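Local coordinates for protein PBP5 (Haemophilus influenzae, PDB 3A3J) that removes the C-terminal D-alanine from peptidoglycan precursor peptides, as a serine-type D-alanyl-D-alanine carboxypeptidase of the penicillin-binding proteins, at residues 9-14 with 228-233; 31-36 with 206-211; 265-270 with 277-282. All blocks are in the same frame, centred on the assembly; numbering follows the deposited sequence.

Contact 1: residues 9-14 with 228-233; sequences AQTYVL and VVMGVP
Thr11 and Met230 face each other as a hydrogen-bonded pair where strand 11-14 runs antiparallel to strand 228-230, near the middle of the five-stranded sheet of the penicillin-binding (serine beta-lactamase-like) fold. Met230 N donates to Thr11 O at 2.8 Å. Val13 and Val228 exchange two further backbone bonds. The Met230 side chain lies beside that of Thr11, pointing the same way: its CB sits 3.8 Å from Thr11 CB, CG leaves anti to the carbonyl carbon (chi1 -74°), SD reaches Thr11 CG2 at 3.8 Å, and beyond SD, CE leads away from Thr11; the Met230 side chain also touches Leu37, which follows the probable nucleophile Ser36 in sequence. Val13 CG1 and Val228 CG2 meet at 4.0 Å on this same face, which helix 151-164 covers through Ala151 and Ala155. On the other face, Tyr12 CB rests on Val229 CG1, and helix 235-252 packs over both residues. The ladder ends in a classic beta bulge, with Gln10 and Thr11 both opposite Met230: Thr11 N binds Met230 O, while the bond from Gln10 N to this oxygen is weak. Beyond it, Gly231 turns the chain with positive phi, and a second, G1 bulge sets Gly231 and Val232 against Tyr211. Ala9 CB packs against Val232 CG2 at 3.8 Å, and Gln10 CG approaches Gly231 O to 3.3 Å.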
loop_
_atom_site.group_PDB
_atom_site.type_symbol
_atom_site.label_atom_id
_atom_site.label_comp_id
_atom_site.label_asym_id
_atom_site.label_seq_id
_atom_site.Cartn_x
_atom_site.Cartn_y
_atom_site.Cartn_z
ATOM N N ALA A 9 -5.679 -19.629 -5.176
ATOM C CA ALA A 9 -6.097 -18.292 -5.619
ATOM C C ALA A 9 -5.607 -18.096 -7.015
ATOM O O ALA A 9 -4.561 -18.609 -7.372
ATOM C CB ALA A 9 -5.525 -17.239 -4.738
ATOM N N GLN A 10 -6.326 -17.325 -7.812
ATOM C CA GLN A 10 -5.937 -17.168 -9.194
ATOM C C GLN A 10 -4.665 -16.363 -9.254
ATOM O O GLN A 10 -3.811 -16.621 -10.091
ATOM C CB GLN A 10 -7.045 -16.480 -9.978
ATOM C CG GLN A 10 -8.328 -17.281 -10.124
ATOM C CD GLN A 10 -9.220 -16.701 -11.268
ATOM O OE1 GLN A 10 -8.945 -15.629 -11.806
ATOM N NE2 GLN A 10 -10.280 -17.402 -11.610
ATOM N N THR A 11 -4.493 -15.429 -8.320
ATOM C CA THR A 11 -3.433 -14.454 -8.385
ATOM C C THR A 11 -3.173 -14.102 -6.946
ATOM O O THR A 11 -4.115 -14.156 -6.165
ATOM C CB THR A 11 -4.023 -13.156 -9.052
ATOM O OG1 THR A 11 -4.003 -13.270 -10.470
ATOM C CG2 THR A 11 -3.386 -11.964 -8.608
ATOM N N TYR A 12 -1.939 -13.714 -6.593
ATOM C CA TYR A 12 -1.628 -13.235 -5.284
ATOM C C TYR A 12 -0.234 -12.665 -5.176
ATOM O O TYR A 12 0.649 -12.927 -6.001
ATOM C CB TYR A 12 -1.755 -14.375 -4.268
ATOM C CG TYR A 12 -0.767 -15.548 -4.407
ATOM C CD1 TYR A 12 0.517 -15.507 -3.840
ATOM C CD2 TYR A 12 -1.146 -16.682 -5.049
ATOM C CE1 TYR A 12 1.396 -16.623 -3.945
ATOM C CE2 TYR A 12 -0.345 -17.738 -5.136
ATOM C CZ TYR A 12 0.918 -17.735 -4.594
ATOM O OH TYR A 12 1.669 -18.872 -4.776
ATOM N N VAL A 13 0.010 -11.909 -4.137
ATOM C CA VAL A 13 1.328 -11.385 -3.986
ATOM C C VAL A 13 1.500 -11.263 -2.486
ATOM O O VAL A 13 0.496 -11.058 -1.778
ATOM C CB VAL A 13 1.478 -9.982 -4.666
ATOM C CG1 VAL A 13 1.125 -8.898 -3.704
ATOM C CG2 VAL A 13 2.892 -9.752 -5.064
ATOM N N LEU A 14 2.740 -11.422 -1.991
ATOM C CA LEU A 14 3.038 -11.102 -0.613
ATOM C C LEU A 14 4.249 -10.168 -0.679
ATOM O O LEU A 14 5.175 -10.436 -1.476
ATOM C CB LEU A 14 3.484 -12.373 0.133
ATOM C CG LEU A 14 3.989 -12.157 1.591
ATOM C CD1 LEU A 14 2.791 -11.612 2.438
ATOM C CD2 LEU A 14 4.520 -13.445 2.284
ATOM N N VAL A 228 -2.056 -10.009 -0.960
ATOM C CA VAL A 228 -3.168 -9.796 -1.802
ATOM C C VAL A 228 -3.481 -11.138 -2.434
ATOM O O VAL A 228 -2.604 -11.755 -2.979
ATOM C CB VAL A 228 -2.888 -8.710 -2.968
ATOM C CG1 VAL A 228 -4.130 -8.480 -3.786
ATOM C CG2 VAL A 228 -2.367 -7.381 -2.381
ATOM N N VAL A 229 -4.736 -11.584 -2.354
ATOM C CA VAL A 229 -5.172 -12.746 -3.092
ATOM C C VAL A 229 -6.403 -12.378 -3.955
ATOM O O VAL A 229 -7.289 -11.628 -3.518
ATOM C CB VAL A 229 -5.527 -13.947 -2.100
ATOM C CG1 VAL A 229 -4.317 -14.247 -1.206
ATOM C CG2 VAL A 229 -6.744 -13.583 -1.180
ATOM N N MET A 230 -6.465 -12.918 -5.167
ATOM C CA MET A 230 -7.523 -12.598 -6.029
ATOM C C MET A 230 -8.038 -13.883 -6.604
ATOM O O MET A 230 -7.268 -14.836 -6.747
ATOM C CB MET A 230 -7.016 -11.657 -7.161
ATOM C CG MET A 230 -6.775 -10.300 -6.645
ATOM S SD MET A 230 -5.805 -9.191 -7.719
ATOM C CE MET A 230 -6.669 -7.683 -7.301
ATOM N N GLY A 231 -9.324 -13.901 -6.946
ATOM C CA GLY A 231 -9.949 -15.066 -7.560
ATOM C C GLY A 231 -9.880 -16.281 -6.642
ATOM O O GLY A 231 -9.565 -17.349 -7.117
ATOM N N VAL A 232 -10.166 -16.114 -5.336
ATOM C CA VAL A 232 -10.302 -17.235 -4.409
ATOM C C VAL A 232 -11.752 -17.782 -4.461
ATOM O O VAL A 232 -12.711 -16.986 -4.459
ATOM C CB VAL A 232 -9.957 -16.811 -2.968
ATOM C CG1 VAL A 232 -9.898 -18.056 -2.036
ATOM C CG2 VAL A 232 -8.620 -16.110 -2.920
ATOM N N PRO A 233 -11.935 -19.144 -4.505
ATOM C CA PRO A 233 -13.316 -19.666 -4.666
ATOM C C PRO A 233 -14.288 -19.337 -3.519
ATOM O O PRO A 233 -15.477 -19.216 -3.782
ATOM C CB PRO A 233 -13.118 -21.195 -4.843
ATOM C CG PRO A 233 -11.748 -21.290 -5.485
ATOM C CD PRO A 233 -10.924 -20.216 -4.705
#

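Contact 2: residues 31-36 with 206-211; sequences RQYPAS and TSQAGY
Tyr33 and Gln208 join the loop leading to Ser36, the probable acyl-ester nucleophile and first residue of the SxxK motif, to the turn between strands 197-206 and 210-218 of the penicillin-binding fold. No hydrogen bond crosses between the segments. The main interaction is CH-pi: Gln208 CG stands over the centre of the Tyr33 ring, 3.4 Å from the centroid and 9° off the ring normal. A bend at chi2 (-66°) then carries CD over the phenol end, 3.9 Å from Tyr33 CZ, with the amide plane 25° from the ring. Apolar and mixed van der Waals contacts flank this stack. Thr206 turns OG1 and CG2 toward Tyr33 CB, Ala35 CB lies 4.2 Å from Thr206 CB, and Ala209 CB touches Gln32 OE1. Within the turn, Thr206 OG1 accepts from Gln208 N at 2.9 Å in an ST turn and is also hydrogen-bonded to Asp143 OD2, so two partners grip this oxygen. Elsewhere, Pro34 O takes a bond from Asn212 ND2, and Ser36 OG is hydrogen-bonded to Lys39 NZ, the probable proton acceptor. Ala209 and Gly210 both face Thr206 in a classic beta bulge, whose shared acceptor is Thr206 O: Gly210 N reaches it at 3.0 Å and Ala209 N at 3.2 Å.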
loop_
_atom_site.group_PDB
_atom_site.type_symbol
_atom_site.label_atom_id
_atom_site.label_comp_id
_atom_site.label_asym_id
_atom_site.label_seq_id
_atom_site.Cartn_x
_atom_site.Cartn_y
_atom_site.Cartn_z
ATOM N N ARG A 31 -4.183 -8.961 -14.995
ATOM C CA ARG A 31 -5.308 -8.039 -14.732
ATOM C C ARG A 31 -6.566 -8.758 -14.169
ATOM O O ARG A 31 -6.977 -9.822 -14.651
ATOM C CB ARG A 31 -5.672 -7.244 -16.002
ATOM C CG ARG A 31 -4.546 -6.301 -16.348
ATOM C CD ARG A 31 -4.663 -5.685 -17.683
ATOM N NE ARG A 31 -3.670 -4.614 -17.762
ATOM C CZ ARG A 31 -3.739 -3.591 -18.621
ATOM N NH1 ARG A 31 -4.739 -3.530 -19.482
ATOM N NH2 ARG A 31 -2.812 -2.630 -18.620
ATOM N N GLN A 32 -7.153 -8.145 -13.152
ATOM C CA GLN A 32 -8.246 -8.703 -12.425
ATOM C C GLN A 32 -9.269 -7.602 -12.172
ATOM O O GLN A 32 -8.911 -6.424 -12.000
ATOM C CB GLN A 32 -7.741 -9.191 -11.055
ATOM C CG GLN A 32 -7.034 -10.519 -11.101
ATOM C CD GLN A 32 -8.022 -11.635 -11.088
ATOM O OE1 GLN A 32 -9.074 -11.517 -10.497
ATOM N NE2 GLN A 32 -7.701 -12.704 -11.734
ATOM N N TYR A 33 -10.545 -7.991 -12.122
ATOM C CA TYR A 33 -11.613 -7.064 -11.699
ATOM C C TYR A 33 -11.419 -6.725 -10.241
ATOM O O TYR A 33 -11.413 -7.619 -9.418
ATOM C CB TYR A 33 -12.991 -7.702 -11.903
ATOM C CG TYR A 33 -13.376 -7.815 -13.343
ATOM C CD1 TYR A 33 -14.369 -6.985 -13.893
ATOM C CD2 TYR A 33 -12.701 -8.705 -14.186
ATOM C CE1 TYR A 33 -14.695 -7.070 -15.252
ATOM C CE2 TYR A 33 -13.028 -8.810 -15.509
ATOM C CZ TYR A 33 -14.031 -8.002 -16.035
ATOM O OH TYR A 33 -14.345 -8.129 -17.361
ATOM N N PRO A 34 -11.239 -5.437 -9.897
ATOM C CA PRO A 34 -10.886 -5.167 -8.489
ATOM C C PRO A 34 -12.066 -5.240 -7.517
ATOM O O PRO A 34 -11.846 -5.454 -6.296
ATOM C CB PRO A 34 -10.328 -3.748 -8.520
ATOM C CG PRO A 34 -11.047 -3.110 -9.709
ATOM C CD PRO A 34 -11.214 -4.214 -10.731
ATOM N N ALA A 35 -13.285 -4.998 -8.018
ATOM C CA ALA A 35 -14.498 -5.173 -7.201
ATOM C C ALA A 35 -14.274 -4.203 -6.050
ATOM O O ALA A 35 -13.731 -3.131 -6.309
ATOM C CB ALA A 35 -14.625 -6.573 -6.729
ATOM N N SER A 36 -14.712 -4.491 -4.816
ATOM C CA SER A 36 -14.503 -3.491 -3.766
ATOM C C SER A 36 -13.049 -3.082 -3.392
ATOM O O SER A 36 -12.851 -2.177 -2.561
ATOM C CB SER A 36 -15.236 -3.881 -2.498
ATOM O OG SER A 36 -16.598 -3.394 -2.578
ATOM N N THR A 206 -16.010 -10.684 -7.106
ATOM C CA THR A 206 -16.579 -10.423 -8.408
ATOM C C THR A 206 -16.945 -11.756 -9.014
ATOM O O THR A 206 -16.180 -12.713 -8.879
ATOM C CB THR A 206 -15.526 -9.759 -9.348
ATOM O OG1 THR A 206 -15.973 -9.871 -10.701
ATOM C CG2 THR A 206 -14.177 -10.494 -9.232
ATOM N N SER A 207 -18.099 -11.857 -9.664
ATOM C CA SER A 207 -18.420 -13.060 -10.424
ATOM C C SER A 207 -17.445 -13.371 -11.531
ATOM O O SER A 207 -17.538 -14.480 -12.091
ATOM C CB SER A 207 -19.774 -12.925 -11.112
ATOM O OG SER A 207 -20.770 -12.708 -10.132
ATOM N N GLN A 208 -16.550 -12.443 -11.932
ATOM C CA GLN A 208 -15.556 -12.822 -13.007
ATOM C C GLN A 208 -14.492 -13.780 -12.480
ATOM O O GLN A 208 -13.820 -14.433 -13.272
ATOM C CB GLN A 208 -14.798 -11.642 -13.597
ATOM C CG GLN A 208 -15.661 -10.592 -14.230
ATOM C CD GLN A 208 -16.351 -11.121 -15.420
ATOM O OE1 GLN A 208 -15.827 -11.993 -16.103
ATOM N NE2 GLN A 208 -17.538 -10.625 -15.688
ATOM N N ALA A 209 -14.283 -13.848 -11.158
ATOM C CA ALA A 209 -13.091 -14.613 -10.725
ATOM C C ALA A 209 -13.194 -15.309 -9.381
ATOM O O ALA A 209 -12.423 -16.234 -9.140
ATOM C CB ALA A 209 -11.851 -13.712 -10.735
ATOM N N GLY A 210 -14.056 -14.801 -8.497
ATOM C CA GLY A 210 -14.075 -15.169 -7.092
ATOM C C GLY A 210 -13.959 -14.002 -6.122
ATOM O O GLY A 210 -14.405 -12.843 -6.434
ATOM N N TYR A 211 -13.348 -14.312 -4.962
ATOM C CA TYR A 211 -13.211 -13.448 -3.798
ATOM C C TYR A 211 -11.779 -12.900 -3.628
ATOM O O TYR A 211 -10.798 -13.576 -3.953
ATOM C CB TYR A 211 -13.572 -14.211 -2.526
ATOM C CG TYR A 211 -15.068 -14.558 -2.464
ATOM C CD1 TYR A 211 -15.977 -13.673 -1.905
ATOM C CD2 TYR A 211 -15.547 -15.742 -3.015
ATOM C CE1 TYR A 211 -17.375 -13.969 -1.908
ATOM C CE2 TYR A 211 -16.960 -16.063 -3.009
ATOM C CZ TYR A 211 -17.837 -15.182 -2.475
ATOM O OH TYR A 211 -19.189 -15.500 -2.486
#

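Contact 3: residues 265-270 with 277-282; sequences ISEQRV and SVKLGA
Val270 and Val278 meet at the tight end of this antiparallel pair: Val270 CG2 stands only 3.5 Å from Val278 CG1, closer than usual for two methyl groups. A chi1 of 74° sets Val278 CG1 between its backbone N and carbonyl carbon, where it meets Val270 CG2. Val278 also packs on Val338 and Leu309, and Val270 on Ala311 and Leu313. On the face that carries Val278, Leu280 CD1 presses against Gln268 CB at 3.6 Å, and Leu280 CB lies beside Ser266 CB. Strands 299-304 and 329-338 add Leu304 against Gln268 and Leu336 against Leu280. Between the strands, Gln268 and Val278 exchange two short backbone bonds. The one from Gln268 N to Val278 O measures 2.6 Å. Leu280 N donates to Ser266 O, and CA-H...O contacts run from Lys279 CA to Ser266 O and from Glu267 CA to Val278 O.

The other face, with Glu267 and Lys279, is more open. Here the side chains lie across each other, and a long salt bridge of 3.5 Å runs from Glu267 OE1 to Lys279 NZ. The lysine bends at chi2, chi3 and chi4, while its CD rests 3.3 Å from Ser266 O. Glu267 OE2 also approaches Ser277 OG, but its position is doubtful.

At the far end, Ile265 and Ser266 both face Leu280 in a classic beta bulge, Ile265 N making the stronger bond to Leu280 O. The whole is a beta hairpin of strands 264-271 and 277-281 in the beta-rich C-terminal domain of the PBP5 family.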
loop_
_atom_site.group_PDB
_atom_site.type_symbol
_atom_site.label_atom_id
_atom_site.label_comp_id
_atom_site.label_asym_id
_atom_site.label_seq_id
_atom_site.Cartn_x
_atom_site.Cartn_y
_atom_site.Cartn_z
ATOM N N ILE A 265 27.953 7.311 6.776
ATOM C CA ILE A 265 28.468 6.000 7.054
ATOM C C ILE A 265 29.936 5.812 6.612
ATOM O O ILE A 265 30.535 4.781 6.865
ATOM C CB ILE A 265 27.618 4.924 6.344
ATOM C CG1 ILE A 265 27.874 4.925 4.863
ATOM C CG2 ILE A 265 26.100 5.133 6.556
ATOM C CD1 ILE A 265 27.032 3.912 4.151
ATOM N N SER A 266 30.515 6.766 5.918
ATOM C CA SER A 266 31.814 6.510 5.327
ATOM C C SER A 266 32.482 7.828 4.995
ATOM O O SER A 266 31.806 8.851 4.815
ATOM C CB SER A 266 31.600 5.743 4.033
ATOM O OG SER A 266 32.820 5.370 3.500
ATOM N N GLU A 267 33.804 7.800 4.868
ATOM C CA GLU A 267 34.549 8.974 4.387
ATOM C C GLU A 267 35.359 8.556 3.176
ATOM O O GLU A 267 36.005 7.484 3.175
ATOM C CB GLU A 267 35.462 9.553 5.462
ATOM C CG GLU A 267 35.925 10.988 5.182
ATOM C CD GLU A 267 37.075 11.414 6.096
ATOM O OE1 GLU A 267 37.023 11.161 7.316
ATOM O OE2 GLU A 267 38.071 11.975 5.582
ATOM N N GLN A 268 35.325 9.372 2.134
ATOM C CA GLN A 268 35.988 9.001 0.907
ATOM C C GLN A 268 36.885 10.155 0.421
ATOM O O GLN A 268 36.505 11.348 0.510
ATOM C CB GLN A 268 34.914 8.744 -0.142
ATOM C CG GLN A 268 35.436 8.335 -1.471
ATOM C CD GLN A 268 35.476 6.834 -1.627
ATOM O OE1 GLN A 268 35.390 6.082 -0.648
ATOM N NE2 GLN A 268 35.597 6.381 -2.874
ATOM N N ARG A 269 38.053 9.801 -0.123
ATOM C CA ARG A 269 39.026 10.803 -0.537
ATOM C C ARG A 269 38.428 11.520 -1.761
ATOM O O ARG A 269 37.750 10.907 -2.565
ATOM C CB ARG A 269 40.359 10.092 -0.873
ATOM C CG ARG A 269 41.272 10.869 -1.843
ATOM C CD ARG A 269 42.791 10.505 -1.725
ATOM N NE ARG A 269 43.596 11.699 -1.388
ATOM C CZ ARG A 269 44.930 11.812 -1.487
ATOM N NH1 ARG A 269 45.680 10.817 -1.935
ATOM N NH2 ARG A 269 45.525 12.950 -1.139
ATOM N N VAL A 270 38.663 12.808 -1.897
ATOM C CA VAL A 270 38.232 13.574 -3.088
ATOM C C VAL A 270 39.446 14.288 -3.776
ATOM O O VAL A 270 40.311 14.860 -3.086
ATOM C CB VAL A 270 37.223 14.652 -2.685
ATOM C CG1 VAL A 270 36.704 15.438 -3.944
ATOM C CG2 VAL A 270 36.062 13.988 -1.971
ATOM N N SER A 277 38.541 15.091 1.734
ATOM C CA SER A 277 37.654 13.919 1.766
ATOM C C SER A 277 36.209 14.367 1.840
ATOM O O SER A 277 35.928 15.562 1.931
ATOM C CB SER A 277 37.959 13.070 2.968
ATOM O OG SER A 277 37.605 13.838 4.093
ATOM N N VAL A 278 35.298 13.394 1.756
ATOM C CA VAL A 278 33.853 13.670 1.787
ATOM C C VAL A 278 33.158 12.499 2.472
ATOM O O VAL A 278 33.645 11.352 2.427
ATOM C CB VAL A 278 33.254 14.045 0.394
ATOM C CG1 VAL A 278 33.113 12.885 -0.513
ATOM C CG2 VAL A 278 31.914 14.710 0.562
ATOM N N LYS A 279 32.058 12.822 3.163
ATOM C CA LYS A 279 31.259 11.847 3.874
ATOM C C LYS A 279 30.261 11.284 2.906
ATOM O O LYS A 279 29.717 12.015 2.076
ATOM C CB LYS A 279 30.564 12.539 5.044
ATOM C CG LYS A 279 31.524 12.839 6.179
ATOM C CD LYS A 279 32.054 11.504 6.762
ATOM C CE LYS A 279 32.280 11.546 8.280
ATOM N NZ LYS A 279 33.734 11.585 8.578
ATOM N N LEU A 280 30.053 9.984 2.976
ATOM C CA LEU A 280 29.082 9.298 2.141
ATOM C C LEU A 280 27.972 8.737 3.029
ATOM O O LEU A 280 28.202 8.474 4.206
ATOM C CB LEU A 280 29.764 8.130 1.406
ATOM C CG LEU A 280 30.995 8.516 0.521
ATOM C CD1 LEU A 280 31.575 7.312 -0.136
ATOM C CD2 LEU A 280 30.673 9.666 -0.490
ATOM N N GLY A 281 26.809 8.491 2.448
ATOM C CA GLY A 281 25.684 7.882 3.161
ATOM C C GLY A 281 24.478 7.891 2.259
ATOM O O GLY A 281 24.640 7.789 1.023
ATOM N N ALA A 282 23.284 8.035 2.875
ATOM C CA ALA A 282 21.966 8.061 2.189
ATOM C C ALA A 282 21.049 9.075 2.893
ATOM O O ALA A 282 21.059 9.223 4.119
ATOM C CB ALA A 282 21.312 6.666 2.148
#

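In the fold
Contacts 1 and 2 lie in the carboxypeptidase domain, their centres 10 Å apart. Along the chain contact 2 is nested within the loop closed by contact 1, and the two share the sheet in which strand 210-218 neighbours strand 224-232. They touch directly: Val232 O with Tyr211 N, and Gln10 OE1 with Gln32 NE2, both probably hydrogen-bonded. Thus the residue leading into strand 11-16 is tied to the loop that carries Ser36. Contact 3 follows later in sequence, in the separate C-terminal domain, about 45 Å from contact 1 and 51 Å from contact 2 between centres. The hairpin therefore lies remote from the catalytic domain, on the opposite side of the chain's centre.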